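Local coordinates for protein putative peptidyl-arginine deiminase (Chlorobium tepidum, PDB 1XKN) that probably hydrolyses the guanidine group of agmatine or of arginine residues, as a putative deiminase of the Porphyromonas-type peptidyl-arginine deiminase family, at residues L58-E63 / F85-T90; T18-P23 / E51-N56. All coordinates share one frame; numbering follows the deposited sequence.

Contact 1 (L58-E63 / F85-T90)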
loop_
_atom_site.group_PDB
_atom_site.type_symbol
_atom_site.label_atom_id
_atom_site.label_comp_id
_atom_site.label_asym_id
_atom_site.label_seq_id
_atom_site.Cartn_x
_atom_site.Cartn_y
_atom_site.Cartn_z
ATOM N N LEU A 58 20.181 -4.671 -0.903
ATOM C CA LEU A 58 20.857 -5.933 -1.196
ATOM C C LEU A 58 22.273 -6.036 -0.649
ATOM O O LEU A 58 22.735 -7.122 -0.305
ATOM C CB LEU A 58 20.915 -6.149 -2.710
ATOM C CG LEU A 58 19.598 -6.319 -3.466
ATOM C CD1 LEU A 58 19.861 -6.306 -4.967
ATOM C CD2 LEU A 58 18.949 -7.618 -3.047
ATOM N N ASP A 59 22.960 -4.904 -0.569
ATOM C CA ASP A 59 24.336 -4.899 -0.110
ATOM C C ASP A 59 24.773 -3.520 0.365
ATOM O O ASP A 59 24.011 -2.556 0.292
ATOM C CB ASP A 59 25.239 -5.378 -1.248
ATOM C CG ASP A 59 24.882 -4.739 -2.582
ATOM O OD1 ASP A 59 24.856 -3.495 -2.661
ATOM O OD2 ASP A 59 24.621 -5.482 -3.551
ATOM N N ASP A 60 26.007 -3.432 0.850
ATOM C CA ASP A 60 26.550 -2.176 1.349
ATOM C C ASP A 60 26.623 -1.104 0.267
ATOM O O ASP A 60 26.407 0.077 0.543
ATOM C CB ASP A 60 27.940 -2.411 1.944
ATOM C CG ASP A 60 27.892 -3.182 3.250
ATOM O OD1 ASP A 60 26.819 -3.725 3.589
ATOM O OD2 ASP A 60 28.934 -3.250 3.940
ATOM N N ALA A 61 26.923 -1.509 -0.965
ATOM C CA ALA A 61 27.016 -0.553 -2.062
ATOM C C ALA A 61 25.686 0.162 -2.264
ATOM O O ALA A 61 25.647 1.377 -2.466
ATOM C CB ALA A 61 27.434 -1.262 -3.350
HETATM N N MSE A 62 24.593 -0.591 -2.205
HETATM C CA MSE A 62 23.270 -0.002 -2.386
HETATM C C MSE A 62 22.958 0.980 -1.264
HETATM O O MSE A 62 22.411 2.055 -1.511
HETATM C CB MSE A 62 22.201 -1.097 -2.438
HETATM C CG MSE A 62 20.823 -0.586 -2.847
HETATM SE SE MSE A 62 19.610 -2.033 -3.267
HETATM C CE MSE A 62 20.536 -2.759 -4.797
ATOM N N GLU A 63 23.309 0.614 -0.034
ATOM C CA GLU A 63 23.061 1.489 1.106
ATOM C C GLU A 63 23.773 2.822 0.906
ATOM O O GLU A 63 23.209 3.881 1.177
ATOM C CB GLU A 63 23.552 0.850 2.407
ATOM C CG GLU A 63 23.205 1.669 3.645
ATOM C CD GLU A 63 23.745 1.071 4.929
ATOM O OE1 GLU A 63 23.767 -0.173 5.045
ATOM O OE2 GLU A 63 24.129 1.847 5.833
ATOM N N PHE A 85 18.806 0.954 7.616
ATOM C CA PHE A 85 18.952 0.019 6.500
ATOM C C PHE A 85 19.054 -1.425 6.957
ATOM O O PHE A 85 19.647 -1.725 7.992
ATOM C CB PHE A 85 20.188 0.371 5.665
ATOM C CG PHE A 85 20.078 1.685 4.957
ATOM C CD1 PHE A 85 20.365 2.872 5.619
ATOM C CD2 PHE A 85 19.621 1.740 3.644
ATOM C CE1 PHE A 85 20.195 4.099 4.983
ATOM C CE2 PHE A 85 19.447 2.961 3.000
ATOM C CZ PHE A 85 19.732 4.143 3.672
ATOM N N HIS A 86 18.469 -2.319 6.168
ATOM C CA HIS A 86 18.499 -3.740 6.467
ATOM C C HIS A 86 18.959 -4.494 5.239
ATOM O O HIS A 86 18.475 -4.242 4.135
ATOM C CB HIS A 86 17.110 -4.242 6.869
ATOM C CG HIS A 86 16.545 -3.547 8.064
ATOM N ND1 HIS A 86 15.971 -2.295 7.996
ATOM C CD2 HIS A 86 16.507 -3.909 9.367
ATOM C CE1 HIS A 86 15.606 -1.918 9.207
ATOM N NE2 HIS A 86 15.920 -2.878 10.058
ATOM N N ARG A 87 19.908 -5.405 5.430
ATOM C CA ARG A 87 20.400 -6.205 4.325
ATOM C C ARG A 87 19.384 -7.318 4.134
ATOM O O ARG A 87 19.476 -8.376 4.759
ATOM C CB ARG A 87 21.778 -6.794 4.644
ATOM C CG ARG A 87 22.353 -7.609 3.495
ATOM C CD ARG A 87 23.711 -8.215 3.827
ATOM N NE ARG A 87 24.782 -7.222 3.830
ATOM C CZ ARG A 87 26.076 -7.525 3.892
ATOM N NH1 ARG A 87 26.459 -8.794 3.956
ATOM N NH2 ARG A 87 26.987 -6.563 3.882
ATOM N N ILE A 88 18.393 -7.046 3.294
ATOM C CA ILE A 88 17.328 -7.991 2.993
ATOM C C ILE A 88 17.118 -7.970 1.483
ATOM O O ILE A 88 16.693 -6.960 0.918
ATOM C CB ILE A 88 16.016 -7.594 3.713
ATOM C CG1 ILE A 88 16.196 -7.711 5.231
ATOM C CG2 ILE A 88 14.872 -8.488 3.247
ATOM C CD1 ILE A 88 14.925 -7.460 6.030
ATOM N N PRO A 89 17.423 -9.089 0.807
ATOM C CA PRO A 89 17.261 -9.165 -0.646
ATOM C C PRO A 89 15.827 -8.997 -1.129
ATOM O O PRO A 89 14.880 -9.453 -0.485
ATOM C CB PRO A 89 17.829 -10.540 -0.985
ATOM C CG PRO A 89 17.506 -11.340 0.226
ATOM C CD PRO A 89 17.854 -10.387 1.352
ATOM N N THR A 90 15.684 -8.329 -2.266
ATOM C CA THR A 90 14.380 -8.107 -2.867
ATOM C C THR A 90 14.538 -8.237 -4.376
ATOM O O THR A 90 15.636 -8.065 -4.912
ATOM C CB THR A 90 13.833 -6.690 -2.564
ATOM O OG1 THR A 90 14.628 -5.707 -3.242
ATOM C CG2 THR A 90 13.865 -6.413 -1.067
HETATM O O HOH W 1 24.169 -4.401 3.224
#

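Contact 2 (T18-P23 / E51-N56)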
loop_
_atom_site.group_PDB
_atom_site.type_symbol
_atom_site.label_atom_id
_atom_site.label_comp_id
_atom_site.label_asym_id
_atom_site.label_seq_id
_atom_site.Cartn_x
_atom_site.Cartn_y
_atom_site.Cartn_z
ATOM N N THR A 18 7.880 2.870 8.755
ATOM C CA THR A 18 7.371 2.621 7.413
ATOM C C THR A 18 8.493 1.858 6.727
ATOM O O THR A 18 9.669 2.202 6.878
ATOM C CB THR A 18 7.114 3.905 6.601
ATOM O OG1 THR A 18 6.030 4.639 7.182
ATOM C CG2 THR A 18 6.750 3.546 5.154
ATOM N N TRP A 19 8.128 0.813 5.997
ATOM C CA TRP A 19 9.104 0.007 5.280
ATOM C C TRP A 19 9.143 0.316 3.793
ATOM O O TRP A 19 8.123 0.638 3.183
ATOM C CB TRP A 19 8.812 -1.482 5.458
ATOM C CG TRP A 19 9.238 -2.000 6.784
ATOM C CD1 TRP A 19 8.576 -1.868 7.967
ATOM C CD2 TRP A 19 10.467 -2.674 7.081
ATOM N NE1 TRP A 19 9.319 -2.416 8.988
ATOM C CE2 TRP A 19 10.484 -2.916 8.470
ATOM C CE3 TRP A 19 11.558 -3.090 6.306
ATOM C CZ2 TRP A 19 11.549 -3.561 9.105
ATOM C CZ3 TRP A 19 12.621 -3.732 6.939
ATOM C CH2 TRP A 19 12.606 -3.958 8.327
ATOM N N LEU A 20 10.339 0.199 3.225
ATOM C CA LEU A 20 10.582 0.430 1.809
ATOM C C LEU A 20 11.583 -0.608 1.324
ATOM O O LEU A 20 12.379 -1.126 2.109
ATOM C CB LEU A 20 11.198 1.812 1.582
ATOM C CG LEU A 20 10.446 3.059 2.039
ATOM C CD1 LEU A 20 11.332 4.280 1.824
ATOM C CD2 LEU A 20 9.149 3.190 1.259
ATOM N N SER A 21 11.534 -0.906 0.031
ATOM C CA SER A 21 12.471 -1.832 -0.595
ATOM C C SER A 21 13.135 -0.986 -1.674
ATOM O O SER A 21 12.532 -0.707 -2.709
ATOM C CB SER A 21 11.739 -3.027 -1.221
ATOM O OG SER A 21 11.229 -3.907 -0.232
ATOM N N TRP A 22 14.367 -0.555 -1.410
ATOM C CA TRP A 22 15.108 0.289 -2.342
ATOM C C TRP A 22 15.110 -0.298 -3.751
ATOM O O TRP A 22 15.337 -1.493 -3.933
ATOM C CB TRP A 22 16.540 0.491 -1.844
ATOM C CG TRP A 22 17.187 1.709 -2.425
ATOM C CD1 TRP A 22 18.081 1.754 -3.459
ATOM C CD2 TRP A 22 16.929 3.069 -2.057
ATOM N NE1 TRP A 22 18.389 3.057 -3.759
ATOM C CE2 TRP A 22 17.697 3.886 -2.914
ATOM C CE3 TRP A 22 16.118 3.676 -1.087
ATOM C CZ2 TRP A 22 17.679 5.287 -2.833
ATOM C CZ3 TRP A 22 16.099 5.067 -1.005
ATOM C CH2 TRP A 22 16.876 5.856 -1.875
ATOM N N PRO A 23 14.863 0.545 -4.767
ATOM C CA PRO A 23 14.823 0.106 -6.166
ATOM C C PRO A 23 16.154 -0.302 -6.782
ATOM O O PRO A 23 17.193 0.289 -6.498
ATOM C CB PRO A 23 14.224 1.310 -6.877
ATOM C CG PRO A 23 14.823 2.444 -6.117
ATOM C CD PRO A 23 14.627 1.998 -4.678
ATOM N N GLU A 51 8.460 9.526 10.959
ATOM C CA GLU A 51 8.756 8.347 11.754
ATOM C C GLU A 51 9.989 7.618 11.239
ATOM O O GLU A 51 10.654 8.071 10.302
ATOM C CB GLU A 51 7.543 7.405 11.702
ATOM C CG GLU A 51 7.278 6.829 10.297
ATOM C CD GLU A 51 5.804 6.764 9.925
ATOM O OE1 GLU A 51 5.377 5.736 9.351
ATOM O OE2 GLU A 51 5.070 7.744 10.178
ATOM N N THR A 52 10.286 6.487 11.870
ATOM C CA THR A 52 11.413 5.647 11.488
ATOM C C THR A 52 11.142 5.076 10.102
ATOM O O THR A 52 10.002 4.732 9.772
ATOM C CB THR A 52 11.578 4.471 12.470
ATOM O OG1 THR A 52 11.827 4.977 13.788
ATOM C CG2 THR A 52 12.735 3.577 12.043
ATOM N N VAL A 53 12.193 4.986 9.295
ATOM C CA VAL A 53 12.086 4.443 7.947
ATOM C C VAL A 53 13.036 3.254 7.837
ATOM O O VAL A 53 14.249 3.401 7.983
ATOM C CB VAL A 53 12.479 5.493 6.883
ATOM C CG1 VAL A 53 12.226 4.945 5.490
ATOM C CG2 VAL A 53 11.696 6.779 7.109
ATOM N N ASN A 54 12.472 2.072 7.608
ATOM C CA ASN A 54 13.259 0.853 7.465
ATOM C C ASN A 54 13.374 0.557 5.979
ATOM O O ASN A 54 12.365 0.369 5.301
ATOM C CB ASN A 54 12.570 -0.308 8.189
ATOM C CG ASN A 54 12.603 -0.153 9.698
ATOM O OD1 ASN A 54 11.562 -0.085 10.356
ATOM N ND2 ASN A 54 13.803 -0.100 10.253
ATOM N N ILE A 55 14.605 0.514 5.475
ATOM C CA ILE A 55 14.832 0.284 4.052
ATOM C C ILE A 55 15.591 -1.001 3.749
ATOM O O ILE A 55 16.658 -1.251 4.309
ATOM C CB ILE A 55 15.613 1.464 3.431
ATOM C CG1 ILE A 55 14.863 2.773 3.703
ATOM C CG2 ILE A 55 15.801 1.237 1.932
ATOM C CD1 ILE A 55 15.522 4.001 3.118
ATOM N N ASN A 56 15.037 -1.810 2.850
ATOM C CA ASN A 56 15.676 -3.057 2.456
ATOM C C ASN A 56 16.633 -2.798 1.300
ATOM O O ASN A 56 16.256 -2.196 0.292
ATOM C CB ASN A 56 14.641 -4.095 2.008
ATOM C CG ASN A 56 13.686 -4.487 3.106
ATOM O OD1 ASN A 56 14.095 -4.744 4.236
ATOM N ND2 ASN A 56 12.403 -4.560 2.771
HETATM O O HOH W 2 15.795 -3.514 -2.198
#

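Contact 1 (L58-E63 / F85-T90)
E63 lies across the phenyl ring of F85, and two further pairs, D60 with R87 and L58 with P89, continue the contact toward the loop after strand 83-87. CG of E63, anti to its own backbone N, stands 3.6 Å from the centroid of the F85 ring and 20° off its normal, a CH-pi contact over one face. The carboxylate of E63 is nearly parallel to the ring, the planes 4° apart; its OE2 forms a salt bridge with R67 one helical turn on. The same phenyl also packs on A66 and L70 of helix 60-73 and on V57.

R87 extends to the start of the helix, its chain bent at chi3 (-74°), which places NE. Its NH2 donates to D60 OD1 at 2.9 Å, the acceptor lying in the guanidinium plane, whereas NH2 sits well above the carboxylate plane, the two planes being steeply inclined. Water 1 spans the pair as well, donating to D60 OD1 at 2.8 Å and accepting from R87 NE. At the helix N-cap, D59 OD1 accepts from M62 N at 3.0 Å.

Toward the loop, CD2 of L58 meets CB of P89 at 3.7 Å and lies 3.3 Å from P89 CA, shorter than usual carbon contact. The same methyl is 3.4 Å from T90 N, which is buried without a polar partner. The contact joins the last two elements of the beta-alpha-beta unit 52-57, 60-73, 83-87. OD1 of D60 receives both an arginine N-H and a water, and the negative charge of D60 would probably be favoured by both R87 and the helix N terminus.

Contact 2 (T18-P23 / E51-N56)
T18 and V53, W19 and N54, L20 and I55, and S21 and N56 face each other as parallel bridges, with the short strand axes 4.6 Å apart and inclined by 21°. Backbone bonds alternate in direction: T18 N to T52 O, N54 N to T18 O, L20 N to N54 O, N56 N to L20 O at 2.8 Å, and W22 N to N56 O. Water 2 donates to both W22 O and N56 O just past the last bridge.

These are the two central strands of a four-stranded mixed sheet, joined through helix 36-50 as a beta-alpha-beta crossover; the face bearing T18, L20 and V53 packs on that helix through L43 and L47.

Side-chain polar bonds flank the strands. T18 OG1 donates to E51 OE1 at 2.5 Å, the two side chains crossing at about a right angle, and OG1 also bonds Y290 OH; OE1 is met from above the carboxylate plane and also bonds H15 ND1. N56 ND2 donates almost straight to S21 OG (3.3 Å, 174°), with OG in the amide plane; S21 OG has H98 NE2 as its stronger partner.

Aromatic and apolar packing comes last. CB of N54 lies over the centre of the W19 six-membered ring, while N56 OD1 comes in at the ring's edge, 3.2 Å from CZ3, buried and without a hydrogen-bond partner. On the other face of the sheet L20 CD1 touches V53 CG1 at 3.8 Å. W22, just past the strand, brings CE3 to 3.9 Å from I55 CG2.

Overall arrangement
From the N terminus, strand 15-21 enters contact 2, helix 36-50 follows, and strand 52-57 returns beside the first, closing a loop of 27 residues. The chain then turns directly into helix 60-73, whose start opens contact 1; strand 83-87 and the loop beyond close it after 21 residues. The loops therefore follow in series, neither nested nor crossed, as consecutive beta-alpha-beta units sharing strand 52-57. Their centres lie 11 Å apart, contact 2 in the buried sheet and contact 1 at the surface. H86 N to I55 O, 2.8 Å and probably a hydrogen bond, links them, and M62 packs on W22.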